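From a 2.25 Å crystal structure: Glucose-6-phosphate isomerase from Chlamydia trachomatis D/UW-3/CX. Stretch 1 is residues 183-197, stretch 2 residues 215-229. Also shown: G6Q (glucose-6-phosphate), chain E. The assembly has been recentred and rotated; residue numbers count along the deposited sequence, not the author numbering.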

# COMPACT_ATOMS: atom_id res chain seq x y z
N PHE A 183 -5.20 -3.36 -16.71
CA PHE A 183 -5.03 -4.63 -16.01
C PHE A 183 -6.35 -5.01 -15.37
O PHE A 183 -6.91 -4.24 -14.59
N VAL A 184 -6.85 -6.20 -15.72
CA VAL A 184 -8.05 -6.77 -15.12
C VAL A 184 -7.60 -8.00 -14.33
O VAL A 184 -7.07 -8.96 -14.90
N SER A 185 -7.79 -7.97 -13.02
CA SER A 185 -7.21 -8.98 -12.15
C SER A 185 -8.23 -9.59 -11.20
O SER A 185 -8.40 -10.81 -11.16
N ASN A 186 -8.93 -8.74 -10.44
CA ASN A 186 -9.85 -9.21 -9.40
C ASN A 186 -11.00 -10.01 -10.00
O ASN A 186 -11.49 -9.72 -11.09
N ILE A 187 -11.46 -11.02 -9.26
CA ILE A 187 -12.70 -11.65 -9.68
C ILE A 187 -13.89 -10.71 -9.47
O ILE A 187 -14.94 -10.91 -10.11
N ASP A 188 -13.76 -9.70 -8.61
CA ASP A 188 -14.71 -8.60 -8.55
C ASP A 188 -15.00 -8.11 -9.96
O ASP A 188 -14.14 -7.51 -10.60
N PRO A 189 -16.21 -8.33 -10.49
CA PRO A 189 -16.49 -7.95 -11.88
C PRO A 189 -16.50 -6.45 -12.11
O PRO A 189 -16.50 -6.02 -13.27
N ASP A 190 -16.53 -5.64 -11.05
CA ASP A 190 -16.41 -4.20 -11.24
C ASP A 190 -15.07 -3.85 -11.85
O ASP A 190 -14.96 -2.87 -12.59
N ASN A 191 -14.04 -4.67 -11.60
CA ASN A 191 -12.75 -4.50 -12.25
C ASN A 191 -12.88 -4.63 -13.77
O ASN A 191 -12.41 -3.76 -14.51
N ALA A 192 -13.52 -5.70 -14.24
CA ALA A 192 -13.73 -5.85 -15.68
C ALA A 192 -14.61 -4.74 -16.23
O ALA A 192 -14.35 -4.20 -17.31
N ALA A 193 -15.65 -4.37 -15.49
CA ALA A 193 -16.57 -3.36 -15.99
C ALA A 193 -15.89 -2.00 -16.16
O ALA A 193 -16.12 -1.32 -17.18
N GLU A 194 -15.06 -1.59 -15.20
CA GLU A 194 -14.39 -0.29 -15.34
C GLU A 194 -13.52 -0.26 -16.59
O GLU A 194 -13.43 0.77 -17.26
N VAL A 195 -12.91 -1.39 -16.95
CA VAL A 195 -12.05 -1.40 -18.12
C VAL A 195 -12.88 -1.43 -19.39
O VAL A 195 -12.61 -0.68 -20.34
N LEU A 196 -13.90 -2.28 -19.44
CA LEU A 196 -14.76 -2.34 -20.62
C LEU A 196 -15.42 -1.00 -20.90
O LEU A 196 -15.66 -0.65 -22.06
N ARG A 197 -15.71 -0.23 -19.85
CA ARG A 197 -16.30 1.09 -20.04
C ARG A 197 -15.41 1.99 -20.87
O ARG A 197 -15.90 2.90 -21.54
N THR A 215 -6.39 -20.70 -12.98
CA THR A 215 -6.80 -19.82 -11.89
C THR A 215 -8.19 -19.24 -12.14
O THR A 215 -8.51 -18.81 -13.25
N LEU A 216 -9.03 -19.23 -11.10
CA LEU A 216 -10.42 -18.79 -11.28
C LEU A 216 -10.52 -17.40 -11.89
O LEU A 216 -11.35 -17.17 -12.79
N GLU A 217 -9.69 -16.44 -11.42
CA GLU A 217 -9.88 -15.04 -11.80
C GLU A 217 -9.62 -14.80 -13.28
O GLU A 217 -10.51 -14.28 -13.98
N PRO A 218 -8.44 -15.11 -13.83
CA PRO A 218 -8.26 -14.98 -15.29
C PRO A 218 -9.34 -15.70 -16.08
O PRO A 218 -9.77 -15.19 -17.12
N ALA A 219 -9.77 -16.88 -15.62
CA ALA A 219 -10.75 -17.65 -16.40
C ALA A 219 -12.11 -16.98 -16.39
O ALA A 219 -12.78 -16.90 -17.43
N ALA A 220 -12.55 -16.49 -15.22
CA ALA A 220 -13.81 -15.76 -15.20
C ALA A 220 -13.69 -14.47 -15.99
O ALA A 220 -14.62 -14.09 -16.72
N ASN A 221 -12.56 -13.79 -15.89
CA ASN A 221 -12.43 -12.51 -16.58
C ASN A 221 -12.34 -12.70 -18.09
O ASN A 221 -13.00 -11.97 -18.85
N GLU A 222 -11.53 -13.67 -18.54
CA GLU A 222 -11.46 -13.96 -19.97
C GLU A 222 -12.84 -14.25 -20.54
O GLU A 222 -13.21 -13.75 -21.61
N GLU A 223 -13.64 -15.06 -19.82
CA GLU A 223 -14.99 -15.36 -20.30
C GLU A 223 -15.84 -14.10 -20.37
O GLU A 223 -16.58 -13.90 -21.33
N LEU A 224 -15.71 -13.21 -19.37
CA LEU A 224 -16.41 -11.92 -19.43
C LEU A 224 -16.03 -11.12 -20.66
O LEU A 224 -16.88 -10.45 -21.26
N PHE A 225 -14.76 -11.15 -21.05
CA PHE A 225 -14.35 -10.37 -22.21
C PHE A 225 -14.77 -11.05 -23.51
O PHE A 225 -15.19 -10.37 -24.45
N ARG A 226 -14.69 -12.39 -23.56
CA ARG A 226 -15.14 -13.12 -24.74
C ARG A 226 -16.59 -12.81 -25.05
O ARG A 226 -16.95 -12.63 -26.21
N GLN A 227 -17.43 -12.73 -24.01
CA GLN A 227 -18.85 -12.42 -24.21
C GLN A 227 -19.03 -11.01 -24.73
O GLN A 227 -19.91 -10.76 -25.57
N ALA A 228 -18.22 -10.06 -24.25
CA ALA A 228 -18.35 -8.68 -24.70
C ALA A 228 -18.02 -8.56 -26.19
O ALA A 228 -18.73 -7.86 -26.92
N TYR A 229 -16.97 -9.24 -26.65
CA TYR A 229 -16.67 -9.28 -28.09
C TYR A 229 -17.83 -9.88 -28.87
O TYR A 229 -18.27 -9.32 -29.88

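Two helices that run in roughly the same direction need not mesh along their whole length; where they splay, large side chains can fill the widening gap while small ones let the backbones draw near. The contact between residues 183-197 and 215-229 of this isomerase illustrates the principle. The axes of helices 189-196 and 216-229 cross at -38° and come no nearer than 10.5 Å, and the contact draws on Phe 225 and Asn 221 from one stretch and Ile 187 and Leu 196 from the other.

The ring is that of Phe 225. Its CA-to-CB bond points sideways, but with chi1 at -90° (m) the end of the side chain comes nearer to stretch 1 and lies among four residues. Leu 196 (m, t) lies over one face in a CH-pi contact, its CD2 4.1 Å from the centroid of the Phe 225 ring. Val 195 (t) meets the edge, CG1 lying 4.1 Å from Phe 225 CZ. Val 184 (t), from the strand, brings CG2 to 3.9 Å from the same Phe 225 CZ, while Ala 192 CB sits 4.0 Å from Phe 225 CE1. The methyl bump of Leu 196 CD2 also rests 3.8 Å from Ala 228 CB, so a single methyl fits between a ring face and an alanine one turn of helix away.

Ala 192 points toward stretch 2, and its short side chain leaves a shallow hollow into which Leu 224 reaches, CD1 to CB 3.8 Å. The chi1 of Leu 224, -98°, lies between wells. Pro 189 CB borders the same methyl, 4.3 Å from Leu 224 CD1.

Nearer the start of the second helix, Ile 187 (t, t) extends to place CD1 3.4 Å from Leu 216 CD2, a tight contact, and its CG1 lies 4.3 Å from Ala 220 CB. Glu 217 contributes its aliphatic portion here: its CG lies 3.6 Å from Ile 187 CB, and its CB 3.4 Å from Ser 185 O.

Polarity enters this packing through Asn 221 (m). Its ND2 donates to Asn 186 O at 3.1 Å, nearly linearly, and to water 1 at 2.9 Å; that water donates to Ser 185 O at 2.8 Å. Asn 221 OD1 lies 2.7 Å from water 2, and the same water accepts from Ala 192 N, also at 2.7 Å. Thus a buried amide serves loop and helix alike. Just before the second helix, Thr 215 OG1 donates to O3P of glucose-6-phosphate at 2.5 Å.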

# COMPACT_ATOMS: atom_id res chain seq x y z
CB PHE A 183 -3.93 -4.57 -14.95
CG PHE A 183 -2.60 -4.20 -15.51
CD1 PHE A 183 -2.26 -2.87 -15.71
CD2 PHE A 183 -1.69 -5.19 -15.87
CE1 PHE A 183 -1.02 -2.54 -16.24
CE2 PHE A 183 -0.44 -4.85 -16.39
CZ PHE A 183 -0.11 -3.52 -16.58
CB VAL A 184 -9.10 -7.13 -16.19
CG1 VAL A 184 -10.29 -7.87 -15.58
CG2 VAL A 184 -9.55 -5.88 -16.90
CB SER A 185 -6.04 -8.37 -11.37
OG SER A 185 -6.43 -7.18 -10.70
CB ASN A 186 -10.41 -8.00 -8.63
CG ASN A 186 -10.86 -8.34 -7.20
OD1 ASN A 186 -11.24 -9.47 -6.90
ND2 ASN A 186 -10.82 -7.33 -6.33
CB ILE A 187 -12.94 -13.00 -8.98
CG1 ILE A 187 -13.91 -13.82 -9.85
CG2 ILE A 187 -13.41 -12.81 -7.54
CD1 ILE A 187 -14.46 -14.99 -9.19
CB ASP A 188 -14.14 -7.47 -7.69
CG ASP A 188 -15.07 -6.27 -7.59
OD1 ASP A 188 -16.20 -6.29 -8.14
OD2 ASP A 188 -14.69 -5.29 -6.93
CB PRO A 189 -17.88 -8.56 -12.13
CG PRO A 189 -18.52 -8.53 -10.77
CD PRO A 189 -17.41 -8.84 -9.80
CB ASP A 190 -16.63 -3.48 -9.90
CG ASP A 190 -18.10 -3.36 -9.55
OD1 ASP A 190 -18.95 -3.47 -10.46
OD2 ASP A 190 -18.42 -3.17 -8.35
CB ASN A 191 -11.74 -5.51 -11.69
CG ASN A 191 -10.29 -5.20 -12.08
OD1 ASN A 191 -9.37 -5.92 -11.69
ND2 ASN A 191 -10.09 -4.12 -12.85
CB ALA A 192 -14.34 -7.21 -16.01
CB ALA A 193 -17.77 -3.26 -15.05
CB GLU A 194 -13.57 0.06 -14.09
CG GLU A 194 -12.30 -0.80 -13.88
CD GLU A 194 -11.48 -0.45 -12.63
OE1 GLU A 194 -11.74 0.60 -11.99
OE2 GLU A 194 -10.57 -1.25 -12.29
CB VAL A 195 -11.08 -2.59 -18.03
CG1 VAL A 195 -10.33 -2.77 -19.36
CG2 VAL A 195 -10.13 -2.36 -16.86
CB LEU A 196 -15.80 -3.45 -20.45
CG LEU A 196 -15.32 -4.90 -20.54
CD1 LEU A 196 -16.24 -5.83 -19.78
CD2 LEU A 196 -15.20 -5.32 -21.99
CB ARG A 197 -16.59 1.73 -18.68
CG ARG A 197 -17.30 3.06 -18.75
CD ARG A 197 -17.13 3.82 -17.44
NE ARG A 197 -18.24 4.73 -17.19
CZ ARG A 197 -18.17 6.06 -17.31
NH1 ARG A 197 -17.02 6.62 -17.69
NH2 ARG A 197 -19.23 6.81 -17.05
CB THR A 215 -5.77 -18.71 -11.71
OG1 THR A 215 -4.46 -19.28 -11.71
CG2 THR A 215 -6.01 -17.98 -10.39
CB LEU A 216 -11.14 -18.83 -9.93
CG LEU A 216 -12.49 -18.11 -9.91
CD1 LEU A 216 -13.46 -18.80 -10.86
CD2 LEU A 216 -13.06 -18.04 -8.49
CB GLU A 217 -9.03 -14.14 -10.91
CG GLU A 217 -9.52 -14.04 -9.49
CD GLU A 217 -8.85 -15.04 -8.56
OE1 GLU A 217 -8.69 -14.72 -7.36
OE2 GLU A 217 -8.49 -16.16 -9.02
CB PRO A 218 -6.89 -15.60 -15.55
CG PRO A 218 -6.23 -15.72 -14.23
CD PRO A 218 -7.28 -15.77 -13.19
CB ALA A 219 -10.86 -19.07 -15.86
CB ALA A 220 -14.25 -15.50 -13.76
CB ASN A 221 -11.23 -11.74 -16.03
CG ASN A 221 -11.57 -11.00 -14.75
OD1 ASN A 221 -12.59 -10.32 -14.68
ND2 ASN A 221 -10.73 -11.14 -13.73
CB GLU A 222 -10.51 -15.13 -20.25
CG GLU A 222 -10.60 -15.62 -21.71
CD GLU A 222 -9.66 -16.78 -22.06
OE1 GLU A 222 -9.03 -17.38 -21.16
OE2 GLU A 222 -9.55 -17.08 -23.27
CB GLU A 223 -15.63 -16.43 -19.41
CG GLU A 223 -17.04 -16.83 -19.82
CD GLU A 223 -17.12 -17.40 -21.24
OE1 GLU A 223 -16.10 -17.93 -21.73
OE2 GLU A 223 -18.22 -17.31 -21.85
CB LEU A 224 -16.12 -11.10 -18.17
CG LEU A 224 -17.15 -11.15 -17.04
CD1 LEU A 224 -16.70 -10.21 -15.94
CD2 LEU A 224 -18.53 -10.78 -17.53
CB PHE A 225 -12.85 -10.13 -22.17
CG PHE A 225 -12.45 -8.87 -21.45
CD1 PHE A 225 -12.60 -8.77 -20.07
CD2 PHE A 225 -11.96 -7.78 -22.15
CE1 PHE A 225 -12.24 -7.59 -19.40
CE2 PHE A 225 -11.61 -6.60 -21.48
CZ PHE A 225 -11.75 -6.51 -20.10
CB ARG A 226 -14.95 -14.63 -24.56
CG ARG A 226 -13.50 -15.09 -24.44
CD ARG A 226 -13.17 -16.27 -25.34
NE ARG A 226 -11.73 -16.57 -25.28
CZ ARG A 226 -10.97 -16.82 -26.35
NH1 ARG A 226 -11.49 -16.82 -27.57
NH2 ARG A 226 -9.67 -17.08 -26.18
CB GLN A 227 -19.62 -12.62 -22.91
CG GLN A 227 -19.39 -13.97 -22.27
CD GLN A 227 -20.66 -14.65 -21.82
OE1 GLN A 227 -20.89 -14.82 -20.62
NE2 GLN A 227 -21.48 -15.06 -22.78
CB ALA A 228 -17.47 -7.75 -23.85
CB TYR A 229 -15.39 -10.06 -28.36
CG TYR A 229 -14.15 -9.22 -28.25
CD1 TYR A 229 -13.52 -9.05 -27.03
CD2 TYR A 229 -13.63 -8.57 -29.36
CE1 TYR A 229 -12.39 -8.27 -26.92
CE2 TYR A 229 -12.49 -7.78 -29.26
CZ TYR A 229 -11.88 -7.65 -28.03
OH TYR A 229 -10.76 -6.87 -27.90
C1 G6Q E . 3.13 -16.23 -7.69
C2 G6Q E . 1.91 -16.86 -7.01
C3 G6Q E . 0.58 -16.25 -7.44
C4 G6Q E . 0.18 -16.58 -8.88
C5 G6Q E . -1.29 -16.25 -9.14
C6 G6Q E . -1.67 -16.39 -10.59
O1 G6Q E . 4.20 -16.73 -7.53
O2 G6Q E . 1.88 -18.27 -7.23
O3 G6Q E . 0.63 -14.83 -7.28
O4 G6Q E . 0.99 -15.85 -9.80
O5 G6Q E . -2.11 -17.09 -8.32
O6 G6Q E . -1.34 -17.75 -11.01
P G6Q E . -1.44 -18.15 -12.57
O1P G6Q E . -0.41 -17.30 -13.30
O2P G6Q E . -1.09 -19.63 -12.59
O3P G6Q E . -2.85 -17.86 -13.02
O HOH W 1 -7.90 -11.88 -13.66
O HOH W 2 -13.23 -8.21 -13.20